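Local coordinates for protein type III effector NopAA (Sinorhizobium fredii USDA 257, PDB 6SDU) that hydrolyses xyloglucan as a type III effector and probably also has cellulase activity, at residues A[58-72]-A[215-229]. Numbering follows the deposited sequence.
Sequences WSVWSDQPNTPGIKS and GVEITSSPGGKNFNF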
loop_
_atom_site.group_PDB
_atom_site.type_symbol
_atom_site.label_atom_id
_atom_site.label_comp_id
_atom_site.label_asym_id
_atom_site.label_seq_id
_atom_site.Cartn_x
_atom_site.Cartn_y
_atom_site.Cartn_z
ATOM N N TRP A 58 5.463 -14.008 2.482
ATOM C CA TRP A 58 5.802 -13.398 3.756
ATOM C C TRP A 58 4.543 -13.184 4.588
ATOM O O TRP A 58 3.413 -13.413 4.134
ATOM C CB TRP A 58 6.576 -12.086 3.565
ATOM C CG TRP A 58 5.856 -10.956 2.929
ATOM C CD1 TRP A 58 5.622 -10.773 1.580
ATOM C CD2 TRP A 58 5.356 -9.781 3.584
ATOM N NE1 TRP A 58 4.971 -9.572 1.377
ATOM C CE2 TRP A 58 4.793 -8.946 2.583
ATOM C CE3 TRP A 58 5.336 -9.349 4.913
ATOM C CZ2 TRP A 58 4.219 -7.701 2.879
ATOM C CZ3 TRP A 58 4.730 -8.132 5.210
ATOM C CH2 TRP A 58 4.187 -7.316 4.195
ATOM N N SER A 59 4.767 -12.819 5.849
ATOM C CA SER A 59 3.695 -12.645 6.807
ATOM C C SER A 59 4.118 -11.606 7.844
ATOM O O SER A 59 5.314 -11.349 8.034
ATOM C CB SER A 59 3.365 -14.015 7.441
ATOM O OG SER A 59 2.748 -13.877 8.694
ATOM N N VAL A 60 3.121 -10.997 8.495
ATOM C CA VAL A 60 3.339 -10.071 9.604
ATOM C C VAL A 60 2.184 -10.185 10.603
ATOM O O VAL A 60 1.012 -10.298 10.214
ATOM C CB VAL A 60 3.504 -8.622 9.109
ATOM C CG1 VAL A 60 2.271 -8.187 8.325
ATOM C CG2 VAL A 60 3.754 -7.709 10.297
ATOM N N TRP A 61 2.522 -10.207 11.896
ATOM C CA TRP A 61 1.556 -10.127 12.994
ATOM C C TRP A 61 1.789 -8.854 13.782
ATOM O O TRP A 61 2.937 -8.501 14.049
ATOM C CB TRP A 61 1.667 -11.314 13.924
ATOM C CG TRP A 61 0.861 -11.222 15.183
ATOM C CD1 TRP A 61 -0.431 -11.724 15.404
ATOM C CD2 TRP A 61 1.283 -10.663 16.442
ATOM N NE1 TRP A 61 -0.810 -11.484 16.707
ATOM C CE2 TRP A 61 0.216 -10.860 17.373
ATOM C CE3 TRP A 61 2.449 -10.030 16.877
ATOM C CZ2 TRP A 61 0.274 -10.402 18.699
ATOM C CZ3 TRP A 61 2.512 -9.589 18.219
ATOM C CH2 TRP A 61 1.426 -9.790 19.110
ATOM N N SER A 62 0.717 -8.148 14.135
ATOM C CA SER A 62 0.872 -6.864 14.803
ATOM C C SER A 62 -0.260 -6.659 15.788
ATOM O O SER A 62 -1.403 -6.982 15.485
ATOM C CB SER A 62 0.919 -5.713 13.763
ATOM O OG SER A 62 1.327 -4.473 14.325
ATOM N N ASP A 63 0.065 -6.120 16.961
ATOM C CA ASP A 63 -0.880 -5.783 18.035
ATOM C C ASP A 63 -0.785 -4.284 18.351
ATOM O O ASP A 63 -0.096 -3.886 19.294
ATOM C CB ASP A 63 -0.539 -6.641 19.284
ATOM C CG ASP A 63 -1.452 -6.363 20.462
ATOM O OD1 ASP A 63 -2.344 -5.498 20.350
ATOM O OD2 ASP A 63 -1.268 -7.013 21.524
ATOM N N GLN A 64 -1.489 -3.457 17.580
ATOM C CA GLN A 64 -1.469 -2.003 17.722
ATOM C C GLN A 64 -2.710 -1.502 18.463
ATOM O O GLN A 64 -3.812 -2.043 18.268
ATOM C CB GLN A 64 -1.376 -1.347 16.343
ATOM C CG GLN A 64 -0.131 -1.794 15.574
ATOM C CD GLN A 64 1.151 -1.575 16.368
ATOM O OE1 GLN A 64 1.309 -0.540 17.018
ATOM N NE2 GLN A 64 2.088 -2.524 16.283
ATOM N N PRO A 65 -2.575 -0.520 19.353
ATOM C CA PRO A 65 -3.723 -0.103 20.168
ATOM C C PRO A 65 -4.767 0.668 19.375
ATOM O O PRO A 65 -4.501 1.251 18.311
ATOM C CB PRO A 65 -3.087 0.789 21.237
ATOM C CG PRO A 65 -1.930 1.424 20.518
ATOM C CD PRO A 65 -1.384 0.316 19.629
ATOM N N ASN A 66 -5.966 0.711 19.958
ATOM C CA ASN A 66 -7.118 1.425 19.394
ATOM C C ASN A 66 -7.011 2.935 19.647
ATOM O O ASN A 66 -7.750 3.542 20.428
ATOM C CB ASN A 66 -8.425 0.893 19.959
ATOM C CG ASN A 66 -9.596 1.307 19.107
ATOM O OD1 ASN A 66 -9.475 1.365 17.887
ATOM N ND2 ASN A 66 -10.694 1.707 19.741
ATOM N N THR A 67 -6.044 3.546 18.983
ATOM C CA THR A 67 -5.760 4.964 19.135
ATOM C C THR A 67 -5.616 5.592 17.760
ATOM O O THR A 67 -5.396 4.880 16.772
ATOM C CB THR A 67 -4.483 5.170 19.962
ATOM O OG1 THR A 67 -3.342 4.702 19.234
ATOM C CG2 THR A 67 -4.572 4.412 21.264
ATOM N N PRO A 68 -5.718 6.924 17.658
ATOM C CA PRO A 68 -5.654 7.570 16.334
ATOM C C PRO A 68 -4.318 7.378 15.615
ATOM O O PRO A 68 -3.253 7.310 16.226
ATOM C CB PRO A 68 -5.865 9.065 16.653
ATOM C CG PRO A 68 -6.465 9.109 18.061
ATOM C CD PRO A 68 -5.918 7.900 18.746
ATOM N N GLY A 69 -4.387 7.349 14.293
ATOM C CA GLY A 69 -3.190 7.428 13.465
ATOM C C GLY A 69 -2.625 6.078 13.080
ATOM O O GLY A 69 -2.778 5.075 13.786
ATOM N N ILE A 70 -1.957 6.065 11.920
ATOM C CA ILE A 70 -1.259 4.878 11.428
ATOM C C ILE A 70 -0.027 4.611 12.286
ATOM O O ILE A 70 0.780 5.517 12.537
ATOM C CB ILE A 70 -0.901 5.069 9.943
ATOM C CG1 ILE A 70 -2.180 5.057 9.124
ATOM C CG2 ILE A 70 0.001 3.974 9.405
ATOM C CD1 ILE A 70 -1.934 5.490 7.770
ATOM N N LYS A 71 0.122 3.367 12.758
ATOM C CA LYS A 71 1.260 3.009 13.600
ATOM C C LYS A 71 2.388 2.350 12.830
ATOM O O LYS A 71 3.550 2.494 13.220
ATOM C CB LYS A 71 0.856 2.050 14.741
ATOM C CG LYS A 71 -0.426 2.398 15.466
ATOM C CD LYS A 71 -0.338 3.770 16.078
ATOM C CE LYS A 71 -1.526 4.002 16.992
ATOM N NZ LYS A 71 -2.866 3.829 16.324
ATOM N N SER A 72 2.082 1.629 11.749
ATOM C CA SER A 72 3.093 0.816 11.108
ATOM C C SER A 72 2.731 0.569 9.651
ATOM O O SER A 72 1.569 0.679 9.243
ATOM C CB SER A 72 3.235 -0.505 11.861
ATOM O OG SER A 72 2.038 -1.268 11.729
ATOM N N GLY A 215 2.059 -3.829 1.381
ATOM C CA GLY A 215 2.000 -4.186 2.790
ATOM C C GLY A 215 0.685 -3.755 3.394
ATOM O O GLY A 215 -0.321 -3.674 2.687
ATOM N N VAL A 216 0.677 -3.534 4.715
ATOM C CA VAL A 216 -0.528 -3.103 5.418
ATOM C C VAL A 216 -0.214 -1.910 6.327
ATOM O O VAL A 216 0.719 -1.958 7.144
ATOM C CB VAL A 216 -1.179 -4.282 6.194
ATOM C CG1 VAL A 216 -0.228 -4.914 7.170
ATOM C CG2 VAL A 216 -2.482 -3.870 6.874
ATOM N N GLU A 217 -0.996 -0.832 6.186
ATOM C CA GLU A 217 -0.916 0.307 7.099
ATOM C C GLU A 217 -1.859 0.011 8.257
ATOM O O GLU A 217 -3.080 0.017 8.068
ATOM C CB GLU A 217 -1.348 1.596 6.405
ATOM C CG GLU A 217 -0.461 2.053 5.237
ATOM C CD GLU A 217 -0.928 3.367 4.626
ATOM O OE1 GLU A 217 -2.130 3.471 4.231
ATOM O OE2 GLU A 217 -0.094 4.294 4.544
ATOM N N ILE A 218 -1.318 -0.237 9.453
ATOM C CA ILE A 218 -2.138 -0.642 10.593
ATOM C C ILE A 218 -2.407 0.561 11.484
ATOM O O ILE A 218 -1.485 1.173 12.035
ATOM C CB ILE A 218 -1.480 -1.775 11.386
ATOM C CG1 ILE A 218 -1.193 -2.943 10.461
ATOM C CG2 ILE A 218 -2.392 -2.217 12.562
ATOM C CD1 ILE A 218 -0.394 -4.007 11.097
ATOM N N THR A 219 -3.682 0.882 11.651
ATOM C CA THR A 219 -4.052 1.887 12.628
ATOM C C THR A 219 -4.400 1.235 13.962
ATOM O O THR A 219 -3.978 1.720 15.016
ATOM C CB THR A 219 -5.188 2.768 12.079
ATOM O OG1 THR A 219 -4.661 3.593 11.022
ATOM C CG2 THR A 219 -5.770 3.681 13.170
ATOM N N SER A 220 -5.152 0.139 13.945
ATOM C CA SER A 220 -5.507 -0.554 15.180
ATOM C C SER A 220 -5.617 -2.061 14.924
ATOM O O SER A 220 -6.208 -2.477 13.924
ATOM C CB SER A 220 -6.810 0.048 15.715
ATOM O OG SER A 220 -7.451 -0.780 16.656
ATOM N N SER A 221 -5.028 -2.880 15.808
ATOM C CA SER A 221 -5.202 -4.329 15.739
ATOM C C SER A 221 -5.126 -4.925 17.140
ATOM O O SER A 221 -4.352 -5.860 17.373
ATOM C CB SER A 221 -4.144 -4.974 14.833
ATOM O OG SER A 221 -2.835 -4.734 15.309
ATOM N N PRO A 222 -5.938 -4.443 18.082
ATOM C CA PRO A 222 -5.755 -4.822 19.489
ATOM C C PRO A 222 -5.972 -6.316 19.685
ATOM O O PRO A 222 -6.925 -6.897 19.160
ATOM C CB PRO A 222 -6.817 -4.001 20.220
ATOM C CG PRO A 222 -7.386 -3.070 19.189
ATOM C CD PRO A 222 -7.198 -3.708 17.891
ATOM N N GLY A 223 -5.087 -6.929 20.457
ATOM C CA GLY A 223 -5.104 -8.362 20.645
ATOM C C GLY A 223 -4.255 -9.087 19.642
ATOM O O GLY A 223 -4.107 -10.313 19.738
ATOM N N GLY A 224 -3.714 -8.366 18.662
ATOM C CA GLY A 224 -2.868 -8.974 17.663
ATOM C C GLY A 224 -3.682 -9.453 16.481
ATOM O O GLY A 224 -4.686 -10.145 16.660
ATOM N N LYS A 225 -3.292 -9.073 15.267
ATOM C CA LYS A 225 -3.957 -9.562 14.075
ATOM C C LYS A 225 -2.892 -9.965 13.063
ATOM O O LYS A 225 -1.847 -9.304 12.936
ATOM C CB LYS A 225 -4.930 -8.518 13.520
ATOM C CG LYS A 225 -6.289 -8.596 14.206
ATOM C CD LYS A 225 -7.027 -7.299 14.199
ATOM C CE LYS A 225 -8.390 -7.500 14.849
ATOM N NZ LYS A 225 -8.316 -8.484 15.951
ATOM N N ASN A 226 -3.194 -11.023 12.311
ATOM C CA ASN A 226 -2.233 -11.661 11.431
ATOM C C ASN A 226 -2.577 -11.369 9.977
ATOM O O ASN A 226 -3.751 -11.408 9.595
ATOM C CB ASN A 226 -2.228 -13.172 11.684
ATOM C CG ASN A 226 -1.037 -13.856 11.052
ATOM O OD1 ASN A 226 0.104 -13.576 11.416
ATOM N ND2 ASN A 226 -1.287 -14.779 10.137
ATOM N N PHE A 227 -1.546 -11.089 9.169
ATOM C CA PHE A 227 -1.695 -10.859 7.731
ATOM C C PHE A 227 -0.710 -11.752 6.997
ATOM O O PHE A 227 0.492 -11.672 7.246
ATOM C CB PHE A 227 -1.434 -9.389 7.364
ATOM C CG PHE A 227 -2.361 -8.408 8.038
ATOM C CD1 PHE A 227 -2.127 -8.003 9.343
ATOM C CD2 PHE A 227 -3.453 -7.873 7.357
ATOM C CE1 PHE A 227 -2.964 -7.085 9.961
ATOM C CE2 PHE A 227 -4.295 -6.965 7.971
ATOM C CZ PHE A 227 -4.062 -6.587 9.281
ATOM N N ASN A 228 -1.210 -12.620 6.120
ATOM C CA ASN A 228 -0.364 -13.505 5.333
ATOM C C ASN A 228 -0.368 -13.072 3.872
ATOM O O ASN A 228 -1.437 -12.932 3.258
ATOM C CB ASN A 228 -0.824 -14.966 5.415
ATOM C CG ASN A 228 -0.716 -15.539 6.808
ATOM O OD1 ASN A 228 0.362 -15.562 7.393
ATOM N ND2 ASN A 228 -1.831 -16.039 7.337
ATOM N N PHE A 229 0.816 -12.922 3.298
ATOM C CA PHE A 229 0.930 -12.583 1.888
ATOM C C PHE A 229 1.506 -13.854 1.283
ATOM O O PHE A 229 2.722 -14.067 1.280
ATOM C CB PHE A 229 1.788 -11.328 1.688
ATOM C CG PHE A 229 1.214 -10.103 2.374
ATOM C CD1 PHE A 229 0.276 -9.305 1.738
ATOM C CD2 PHE A 229 1.581 -9.777 3.669
ATOM C CE1 PHE A 229 -0.265 -8.182 2.375
ATOM C CE2 PHE A 229 1.026 -8.660 4.324
ATOM C CZ PHE A 229 0.101 -7.872 3.683
HETATM O O HOH W 1 -2.902 -12.507 18.969
#
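Lys-71 reaches back across its own loop to grip the corner at Thr-219. Lys-71 CB passes Ile-218 O at 3.7 Å, an oxygen that already takes the straight bond from Lys-71 N (2.8 Å). Lys-71 CG lies between Ile-218 O and Thr-219 O (3.6 Å from the latter), CE follows 3.9 Å from Thr-219 O, and bends at chi2 (-59°) and chi4 (-56°) curl the chain until Lys-71 NZ ends on that oxygen, in its carbonyl plane, at 2.7 Å. NZ also donates to Thr-67 O and Gly-69 O, so three carbonyls hold the buried ammonium and draw the 67-71 end of the loop together against that corner. Further along, Ser-221 OG donates to Ser-62 O from above the carbonyl plane (2.7 Å), while Lys-225 N comes from the opposite face; the same hydroxyl accepts Gln-64 N. Strands 58-62 and 225-229 pair antiparallel, and on their inner face Trp-58 and Phe-229 form an offset stack, centroids 4.2 Å apart and planes at 17°. Ile-70 CD1 sits beside the carboxylate of Glu-217, whose OE2 binds the glucopyranose. The contact spans both sheets of the family 12 beta-sandwich: 57-62 and 225-236 are neighbours in one, 72-83 and 208-218 in the sugar-binding other, with Val-60 and Val-216 meeting between them.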